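PDB 3EO7: putative Nitroreductase from Anabaena variabilis ATCC 29413, which binds flavin mononucleotide and, as a member of the nitroreductase family, probably acts as an FMN-dependent oxidoreductase. Local coordinates for residues Ala174-Ile185 and Asp267-Thr278. Numbering follows the deposited sequence.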
ATOM      1  N   ALA A 174      -6.251 -15.291  -0.920  1.00 16.70           N
ATOM      2  CA  ALA A 174      -7.053 -16.198  -0.069  1.00 15.96           C
ATOM      3  C   ALA A 174      -6.617 -17.661  -0.195  1.00 15.86           C
ATOM      4  O   ALA A 174      -6.803 -18.467   0.723  1.00 16.21           O
ATOM      5  CB  ALA A 174      -8.578 -16.030  -0.351  1.00 15.73           C
ATOM      6  N   TRP A 175      -6.095 -18.012  -1.360  1.00 15.22           N
ATOM      7  CA  TRP A 175      -5.561 -19.355  -1.610  1.00 15.12           C
ATOM      8  C   TRP A 175      -4.600 -19.707  -0.483  1.00 17.74           C
ATOM      9  O   TRP A 175      -4.613 -20.835   0.002  1.00 17.11           O
ATOM     10  CB  TRP A 175      -4.909 -19.416  -2.996  1.00 17.30           C
ATOM     11  CG  TRP A 175      -4.096 -20.669  -3.195  1.00 18.79           C
ATOM     12  CD1 TRP A 175      -4.560 -21.891  -3.491  1.00 18.44           C
ATOM     13  CD2 TRP A 175      -2.681 -20.795  -3.037  1.00 18.06           C
ATOM     14  NE1 TRP A 175      -3.516 -22.803  -3.548  1.00 19.58           N
ATOM     15  CE2 TRP A 175      -2.350 -22.143  -3.275  1.00 20.45           C
ATOM     16  CE3 TRP A 175      -1.662 -19.897  -2.741  1.00 20.33           C
ATOM     17  CZ2 TRP A 175      -1.044 -22.601  -3.235  1.00 18.81           C
ATOM     18  CZ3 TRP A 175      -0.359 -20.354  -2.694  1.00 23.94           C
ATOM     19  CH2 TRP A 175      -0.059 -21.681  -2.942  1.00 21.47           C
ATOM     20  N   ARG A 176      -3.802 -18.735  -0.037  1.00 17.44           N
ATOM     21  CA  ARG A 176      -2.902 -18.966   1.077  1.00 16.69           C
ATOM     22  C   ARG A 176      -3.440 -18.547   2.440  1.00 17.71           C
ATOM     23  O   ARG A 176      -3.339 -19.306   3.410  1.00 17.86           O
ATOM     24  CB  ARG A 176      -1.573 -18.244   0.859  1.00 18.64           C
ATOM     25  CG  ARG A 176      -0.644 -18.414   2.085  1.00 23.09           C
ATOM     26  CD  ARG A 176       0.755 -18.025   1.793  1.00 27.92           C
ATOM     27  NE  ARG A 176       1.524 -18.003   3.044  1.00 35.40           N
ATOM     28  CZ  ARG A 176       2.845 -17.841   3.115  1.00 39.45           C
ATOM     29  NH1 ARG A 176       3.585 -17.744   2.010  1.00 29.70           N
ATOM     30  NH2 ARG A 176       3.432 -17.797   4.315  1.00 43.91           N
ATOM     31  N   TYR A 177      -4.000 -17.345   2.521  1.00 16.48           N
ATOM     32  CA  TYR A 177      -4.351 -16.725   3.816  1.00 17.25           C
ATOM     33  C   TYR A 177      -5.805 -16.874   4.252  1.00 16.73           C
ATOM     34  O   TYR A 177      -6.181 -16.464   5.358  1.00 17.29           O
ATOM     35  CB  TYR A 177      -3.978 -15.246   3.777  1.00 19.59           C
ATOM     36  CG  TYR A 177      -2.481 -15.023   3.583  1.00 18.36           C
ATOM     37  CD1 TYR A 177      -1.581 -15.290   4.611  1.00 21.42           C
ATOM     38  CD2 TYR A 177      -1.981 -14.516   2.393  1.00 17.89           C
ATOM     39  CE1 TYR A 177      -0.223 -15.107   4.430  1.00 24.97           C
ATOM     40  CE2 TYR A 177      -0.633 -14.330   2.220  1.00 20.29           C
ATOM     41  CZ  TYR A 177       0.237 -14.614   3.233  1.00 23.01           C
ATOM     42  OH  TYR A 177       1.577 -14.407   3.007  1.00 26.96           O
ATOM     43  N   GLU A 178      -6.603 -17.492   3.402  1.00 15.66           N
ATOM     44  CA  GLU A 178      -8.019 -17.678   3.679  1.00 17.69           C
ATOM     45  C   GLU A 178      -8.620 -16.332   4.074  1.00 18.28           C
ATOM     46  O   GLU A 178      -8.336 -15.339   3.394  1.00 15.89           O
ATOM     47  CB  GLU A 178      -8.202 -18.781   4.710  1.00 20.54           C
ATOM     48  CG  GLU A 178      -7.654 -20.132   4.194  1.00 24.34           C
ATOM     49  CD  GLU A 178      -7.923 -21.312   5.146  1.00 28.46           C
ATOM     50  OE1 GLU A 178      -7.420 -21.311   6.274  1.00 39.26           O
ATOM     51  OE2 GLU A 178      -8.618 -22.243   4.724  1.00 46.44           O
ATOM     52  N   ASP A 179      -9.434 -16.261   5.127  1.00 17.87           N
ATOM     53  CA  ASP A 179     -10.097 -14.986   5.447  1.00 17.91           C
ATOM     54  C   ASP A 179      -9.123 -13.865   5.822  1.00 17.84           C
ATOM     55  O   ASP A 179      -9.435 -12.690   5.636  1.00 16.50           O
ATOM     56  CB  ASP A 179     -11.136 -15.160   6.539  1.00 18.54           C
ATOM     57  CG  ASP A 179     -12.346 -15.961   6.094  1.00 20.12           C
ATOM     58  OD1 ASP A 179     -12.742 -15.890   4.902  1.00 19.29           O
ATOM     59  OD2 ASP A 179     -12.864 -16.669   6.973  1.00 23.31           O
ATOM     60  N   ARG A 180      -7.931 -14.223   6.329  1.00 16.93           N
ATOM     61  CA  ARG A 180      -6.917 -13.209   6.688  1.00 17.42           C
ATOM     62  C   ARG A 180      -6.400 -12.471   5.466  1.00 14.65           C
ATOM     63  O   ARG A 180      -5.733 -11.456   5.579  1.00 15.34           O
ATOM     64  CB  ARG A 180      -5.729 -13.861   7.394  1.00 17.66           C
ATOM     65  CG  ARG A 180      -6.077 -14.592   8.674  1.00 18.60           C
ATOM     66  CD  ARG A 180      -4.834 -14.881   9.487  1.00 20.08           C
ATOM     67  NE  ARG A 180      -5.146 -15.377  10.832  1.00 17.86           N
ATOM     68  CZ  ARG A 180      -5.296 -16.646  11.175  1.00 24.34           C
ATOM     69  NH1 ARG A 180      -5.193 -17.620  10.284  1.00 24.04           N
ATOM     70  NH2 ARG A 180      -5.556 -16.956  12.441  1.00 23.31           N
ATOM     71  N   ALA A 181      -6.650 -13.031   4.273  1.00 16.11           N
ATOM     72  CA  ALA A 181      -6.207 -12.418   3.035  1.00 16.56           C
ATOM     73  C   ALA A 181      -6.664 -10.968   2.864  1.00 17.59           C
ATOM     74  O   ALA A 181      -5.972 -10.226   2.187  1.00 15.40           O
ATOM     75  CB  ALA A 181      -6.633 -13.230   1.788  1.00 16.36           C
ATOM     76  N   TYR A 182      -7.815 -10.573   3.406  1.00 15.07           N
ATOM     77  CA  TYR A 182      -8.266  -9.197   3.197  1.00 13.91           C
ATOM     78  C   TYR A 182      -7.275  -8.169   3.748  1.00 13.83           C
ATOM     79  O   TYR A 182      -7.026  -7.157   3.079  1.00 14.78           O
ATOM     80  CB  TYR A 182      -9.670  -8.949   3.729  1.00 16.82           C
ATOM     81  CG  TYR A 182     -10.392  -7.844   3.011  1.00 16.42           C
ATOM     82  CD1 TYR A 182     -10.822  -8.015   1.684  1.00 15.96           C
ATOM     83  CD2 TYR A 182     -10.692  -6.629   3.634  1.00 15.02           C
ATOM     84  CE1 TYR A 182     -11.508  -7.009   1.018  1.00 17.00           C
ATOM     85  CE2 TYR A 182     -11.414  -5.635   2.958  1.00 18.02           C
ATOM     86  CZ  TYR A 182     -11.817  -5.826   1.674  1.00 16.66           C
ATOM     87  OH  TYR A 182     -12.525  -4.835   1.041  1.00 16.55           O
ATOM     88  N   ARG A 183      -6.658  -8.440   4.914  1.00 14.78           N
ATOM     89  CA  ARG A 183      -5.626  -7.550   5.437  1.00 14.57           C
ATOM     90  C   ARG A 183      -4.468  -7.465   4.444  1.00 14.82           C
ATOM     91  O   ARG A 183      -4.039  -6.374   4.066  1.00 14.29           O
ATOM     92  CB  ARG A 183      -5.056  -8.083   6.760  1.00 13.66           C
ATOM     93  CG  ARG A 183      -6.050  -8.166   7.889  1.00 16.37           C
ATOM     94  CD  ARG A 183      -5.340  -8.857   9.021  1.00 20.04           C
ATOM     95  NE  ARG A 183      -6.061  -9.047  10.267  1.00 15.54           N
ATOM     96  CZ  ARG A 183      -5.508  -8.862  11.470  1.00 15.92           C
ATOM     97  NH1 ARG A 183      -4.287  -8.347  11.589  1.00 17.82           N
ATOM     98  NH2 ARG A 183      -6.195  -9.140  12.565  1.00 18.17           N
ATOM     99  N   ARG A 184      -3.981  -8.633   4.015  1.00 15.08           N
ATOM    100  CA  ARG A 184      -2.820  -8.700   3.125  1.00 14.92           C
ATOM    101  C   ARG A 184      -3.095  -8.034   1.767  1.00 16.06           C
ATOM    102  O   ARG A 184      -2.238  -7.324   1.231  1.00 15.17           O
ATOM    103  CB  ARG A 184      -2.335 -10.153   2.908  1.00 17.16           C
ATOM    104  CG  ARG A 184      -2.146 -10.965   4.182  1.00 20.16           C
ATOM    105  CD  ARG A 184      -1.125 -10.399   5.144  1.00 18.29           C
ATOM    106  NE  ARG A 184      -0.830 -11.434   6.133  1.00 20.16           N
ATOM    107  CZ  ARG A 184      -1.579 -11.719   7.194  1.00 20.33           C
ATOM    108  NH1 ARG A 184      -2.601 -10.963   7.561  1.00 20.66           N
ATOM    109  NH2 ARG A 184      -1.250 -12.757   7.947  1.00 25.73           N
ATOM    110  N   ILE A 185      -4.279  -8.256   1.214  1.00 15.21           N
ATOM    111  CA  ILE A 185      -4.661  -7.651  -0.046  1.00 15.31           C
ATOM    112  C   ILE A 185      -4.591  -6.133   0.037  1.00 15.36           C
ATOM    113  O   ILE A 185      -4.068  -5.461  -0.854  1.00 16.44           O
ATOM    114  CB  ILE A 185      -6.109  -8.069  -0.406  1.00 14.19           C
ATOM    115  CG1 ILE A 185      -6.133  -9.514  -0.916  1.00 14.29           C
ATOM    116  CG2 ILE A 185      -6.718  -7.142  -1.498  1.00 16.62           C
ATOM    117  CD1 ILE A 185      -7.541 -10.140  -0.977  1.00 16.09           C
ATOM    118  N   ASP A 267     -16.155 -19.539   8.869  1.00 17.30           N
ATOM    119  CA  ASP A 267     -14.821 -19.353   8.373  1.00 18.33           C
ATOM    120  C   ASP A 267     -14.816 -19.710   6.904  1.00 15.85           C
ATOM    121  O   ASP A 267     -15.440 -20.696   6.498  1.00 18.36           O
ATOM    122  CB  ASP A 267     -13.825 -20.287   9.077  1.00 21.07           C
ATOM    123  CG  ASP A 267     -13.528 -19.894  10.496  1.00 25.75           C
ATOM    124  OD1 ASP A 267     -13.733 -18.746  10.922  1.00 22.74           O
ATOM    125  OD2 ASP A 267     -13.020 -20.777  11.207  1.00 26.17           O
ATOM    126  N   GLY A 268     -14.063 -18.946   6.117  1.00 16.66           N
ATOM    127  CA  GLY A 268     -13.958 -19.170   4.670  1.00 19.12           C
ATOM    128  C   GLY A 268     -14.926 -18.313   3.881  1.00 17.41           C
ATOM    129  O   GLY A 268     -14.734 -18.106   2.688  1.00 21.32           O
ATOM    130  N   GLU A 269     -15.972 -17.835   4.556  1.00 15.57           N
ATOM    131  CA  GLU A 269     -16.981 -17.004   3.913  1.00 16.59           C
ATOM    132  C   GLU A 269     -16.889 -15.554   4.346  1.00 16.58           C
ATOM    133  O   GLU A 269     -17.568 -14.686   3.812  1.00 15.41           O
ATOM    134  CB  GLU A 269     -18.345 -17.577   4.291  1.00 14.42           C
ATOM    135  CG  GLU A 269     -18.544 -19.047   3.827  1.00 15.01           C
ATOM    136  CD  GLU A 269     -19.822 -19.687   4.269  1.00 17.83           C
ATOM    137  OE1 GLU A 269     -20.682 -19.020   4.840  1.00 15.85           O
ATOM    138  OE2 GLU A 269     -19.973 -20.927   4.063  1.00 16.71           O
ATOM    139  N   LEU A 270     -16.012 -15.268   5.314  1.00 14.63           N
ATOM    140  CA  LEU A 270     -15.928 -13.952   5.881  1.00 15.67           C
ATOM    141  C   LEU A 270     -15.278 -12.896   5.002  1.00 16.17           C
ATOM    142  O   LEU A 270     -15.722 -11.741   5.006  1.00 15.65           O
ATOM    143  CB  LEU A 270     -15.218 -14.059   7.238  1.00 18.27           C
ATOM    144  CG  LEU A 270     -15.075 -12.770   8.033  1.00 20.60           C
ATOM    145  CD1 LEU A 270     -16.402 -12.196   8.433  1.00 19.65           C
ATOM    146  CD2 LEU A 270     -14.171 -13.078   9.263  1.00 19.73           C
ATOM    147  N   LEU A 271     -14.237 -13.258   4.257  1.00 16.06           N
ATOM    148  CA  LEU A 271     -13.563 -12.298   3.373  1.00 15.93           C
ATOM    149  C   LEU A 271     -14.548 -11.687   2.358  1.00 15.28           C
ATOM    150  O   LEU A 271     -14.651 -10.463   2.258  1.00 15.41           O
ATOM    151  CB  LEU A 271     -12.423 -12.975   2.593  1.00 17.13           C
ATOM    152  CG  LEU A 271     -11.572 -12.017   1.736  1.00 18.10           C
ATOM    153  CD1 LEU A 271     -10.152 -12.548   1.579  1.00 18.42           C
ATOM    154  CD2 LEU A 271     -12.193 -11.736   0.371  1.00 18.00           C
ATOM    155  N   LYS A 272     -15.286 -12.515   1.623  1.00 16.13           N
ATOM    156  CA  LYS A 272     -16.196 -11.963   0.610  1.00 15.80           C
ATOM    157  C   LYS A 272     -17.371 -11.238   1.260  1.00 17.67           C
ATOM    158  O   LYS A 272     -17.803 -10.177   0.766  1.00 16.00           O
ATOM    159  CB  LYS A 272     -16.650 -13.009  -0.408  1.00 15.56           C
ATOM    160  CG  LYS A 272     -15.492 -13.492  -1.273  1.00 15.96           C
ATOM    161  CD  LYS A 272     -15.954 -14.399  -2.419  1.00 17.84           C
ATOM    162  CE  LYS A 272     -14.782 -15.038  -3.150  1.00 18.70           C
ATOM    163  NZ  LYS A 272     -15.185 -15.774  -4.339  1.00 15.74           N
ATOM    164  N   TYR A 273     -17.887 -11.807   2.352  1.00 15.83           N
ATOM    165  CA  TYR A 273     -18.912 -11.128   3.110  1.00 16.74           C
ATOM    166  C   TYR A 273     -18.407  -9.714   3.459  1.00 17.75           C
ATOM    167  O   TYR A 273     -19.081  -8.701   3.206  1.00 14.87           O
ATOM    168  CB  TYR A 273     -19.286 -11.907   4.375  1.00 16.06           C
ATOM    169  CG  TYR A 273     -20.388 -11.208   5.156  1.00 13.58           C
ATOM    170  CD1 TYR A 273     -20.090 -10.228   6.095  1.00 15.90           C
ATOM    171  CD2 TYR A 273     -21.726 -11.537   4.954  1.00 16.03           C
ATOM    172  CE1 TYR A 273     -21.084  -9.567   6.775  1.00 13.70           C
ATOM    173  CE2 TYR A 273     -22.716 -10.899   5.656  1.00 13.16           C
ATOM    174  CZ  TYR A 273     -22.389  -9.874   6.555  1.00 16.52           C
ATOM    175  OH  TYR A 273     -23.379  -9.229   7.270  1.00 16.72           O
ATOM    176  N   PHE A 274     -17.194  -9.633   4.008  1.00 14.17           N
ATOM    177  CA  PHE A 274     -16.674  -8.345   4.448  1.00 14.42           C
ATOM    178  C   PHE A 274     -16.505  -7.344   3.290  1.00 14.59           C
ATOM    179  O   PHE A 274     -16.914  -6.173   3.415  1.00 15.09           O
ATOM    180  CB  PHE A 274     -15.382  -8.540   5.218  1.00 17.48           C
ATOM    181  CG  PHE A 274     -14.860  -7.294   5.852  1.00 15.21           C
ATOM    182  CD1 PHE A 274     -15.665  -6.499   6.647  1.00 16.51           C
ATOM    183  CD2 PHE A 274     -13.524  -6.955   5.718  1.00 18.76           C
ATOM    184  CE1 PHE A 274     -15.155  -5.337   7.254  1.00 15.98           C
ATOM    185  CE2 PHE A 274     -13.009  -5.817   6.353  1.00 19.76           C
ATOM    186  CZ  PHE A 274     -13.839  -4.998   7.094  1.00 17.28           C
ATOM    187  N   HIS A 275     -16.005  -7.816   2.165  1.00 15.75           N
ATOM    188  CA  HIS A 275     -15.831  -6.927   1.017  1.00 16.46           C
ATOM    189  C   HIS A 275     -17.185  -6.407   0.529  1.00 16.61           C
ATOM    190  O   HIS A 275     -17.332  -5.227   0.250  1.00 15.56           O
ATOM    191  CB  HIS A 275     -15.101  -7.587  -0.147  1.00 16.45           C
ATOM    192  CG  HIS A 275     -14.824  -6.635  -1.255  1.00 17.05           C
ATOM    193  ND1 HIS A 275     -13.829  -5.680  -1.173  1.00 16.13           N
ATOM    194  CD2 HIS A 275     -15.479  -6.409  -2.422  1.00 18.89           C
ATOM    195  CE1 HIS A 275     -13.882  -4.915  -2.255  1.00 17.05           C
ATOM    196  NE2 HIS A 275     -14.851  -5.358  -3.040  1.00 14.96           N
ATOM    197  N   HIS A 276     -18.186  -7.282   0.469  1.00 16.23           N
ATOM    198  CA  HIS A 276     -19.497  -6.862   0.019  1.00 15.72           C
ATOM    199  C   HIS A 276     -20.304  -6.101   1.059  1.00 16.52           C
ATOM    200  O   HIS A 276     -21.347  -5.544   0.732  1.00 17.55           O
ATOM    201  CB  HIS A 276     -20.286  -8.049  -0.500  1.00 14.63           C
ATOM    202  CG  HIS A 276     -19.812  -8.512  -1.837  1.00 14.92           C
ATOM    203  ND1 HIS A 276     -20.548  -8.316  -2.994  1.00 17.82           N
ATOM    204  CD2 HIS A 276     -18.654  -9.102  -2.216  1.00 16.51           C
ATOM    205  CE1 HIS A 276     -19.874  -8.811  -4.021  1.00 16.26           C
ATOM    206  NE2 HIS A 276     -18.709  -9.271  -3.583  1.00 15.81           N
ATOM    207  N   HIS A 277     -19.798  -6.054   2.294  1.00 15.15           N
ATOM    208  CA  HIS A 277     -20.442  -5.307   3.352  1.00 16.50           C
ATOM    209  C   HIS A 277     -19.621  -4.079   3.790  1.00 18.61           C
ATOM    210  O   HIS A 277     -19.767  -3.577   4.906  1.00 18.92           O
ATOM    211  CB  HIS A 277     -20.791  -6.215   4.517  1.00 16.51           C
ATOM    212  CG  HIS A 277     -21.912  -7.157   4.214  1.00 13.12           C
ATOM    213  ND1 HIS A 277     -21.752  -8.245   3.380  1.00 15.99           N
ATOM    214  CD2 HIS A 277     -23.205  -7.169   4.613  1.00 16.46           C
ATOM    215  CE1 HIS A 277     -22.901  -8.884   3.274  1.00 16.07           C
ATOM    216  NE2 HIS A 277     -23.797  -8.267   4.026  1.00 12.88           N
ATOM    217  N   THR A 278     -18.727  -3.635   2.905  1.00 17.40           N
ATOM    218  CA  THR A 278     -17.990  -2.399   3.096  1.00 18.34           C
ATOM    219  C   THR A 278     -18.171  -1.519   1.864  1.00 16.25           C
ATOM    220  O   THR A 278     -17.420  -0.565   1.634  1.00 17.13           O
ATOM    221  CB  THR A 278     -16.496  -2.603   3.372  1.00 17.08           C
ATOM    222  OG1 THR A 278     -15.922  -3.522   2.437  1.00 17.50           O
ATOM    223  CG2 THR A 278     -16.290  -3.114   4.819  1.00 16.10           C
TER
HETATM  224  O   HOH W   1     -12.210 -16.592   9.588  1.00 27.51           O
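The side chains of Leu271 and Tyr182 cross at about a right angle where the end of helix 170-177 and the start of helix 181-202, in a nitroreductase-family domain, pack against the short helix 270-276. The leucine makes a knob-into-hole fit among Ala174, Ala181, Tyr182 and Ile185, Leu271 CD1 lying 3.6 Å from Ala181 CB; the two alanines are small enough to admit this branched tip. Asp179 grips the N-terminal end of the short helix. Asp179 OD1 accepts Leu271 N from above the carboxylate plane at 3.1 Å, and Asp179 OD2 accepts Gly268 N at 2.7 Å on the syn side, 26° out of that plane. Glycine suits that place because a CB would jam against the preceding carbonyl oxygen. A water may link Asp179 OD2 to Asp267 OD1, which is salt-bridged to Arg16. Replacing Asp179 by an alanine would probably leave both amides without their acceptor and let the start of helix 270-276 shift.

Followed outward, Tyr182 has CG anti to its amide nitrogen (chi1 -153°), which places the ring against the short helix. Tyr182 CB and CD1 each lie 4.1 Å from Leu271 CG, and Tyr182 CD2 lies 3.5 Å from Phe274 CD2, the two rings meeting obliquely. Tyr182 CE1 and CZ approach His275. A tyrosine adds to this apolar flank a polar tip: Tyr182 OH shares a hydrogen bond of 2.7 Å with His275 ND1, near the planes of both rings.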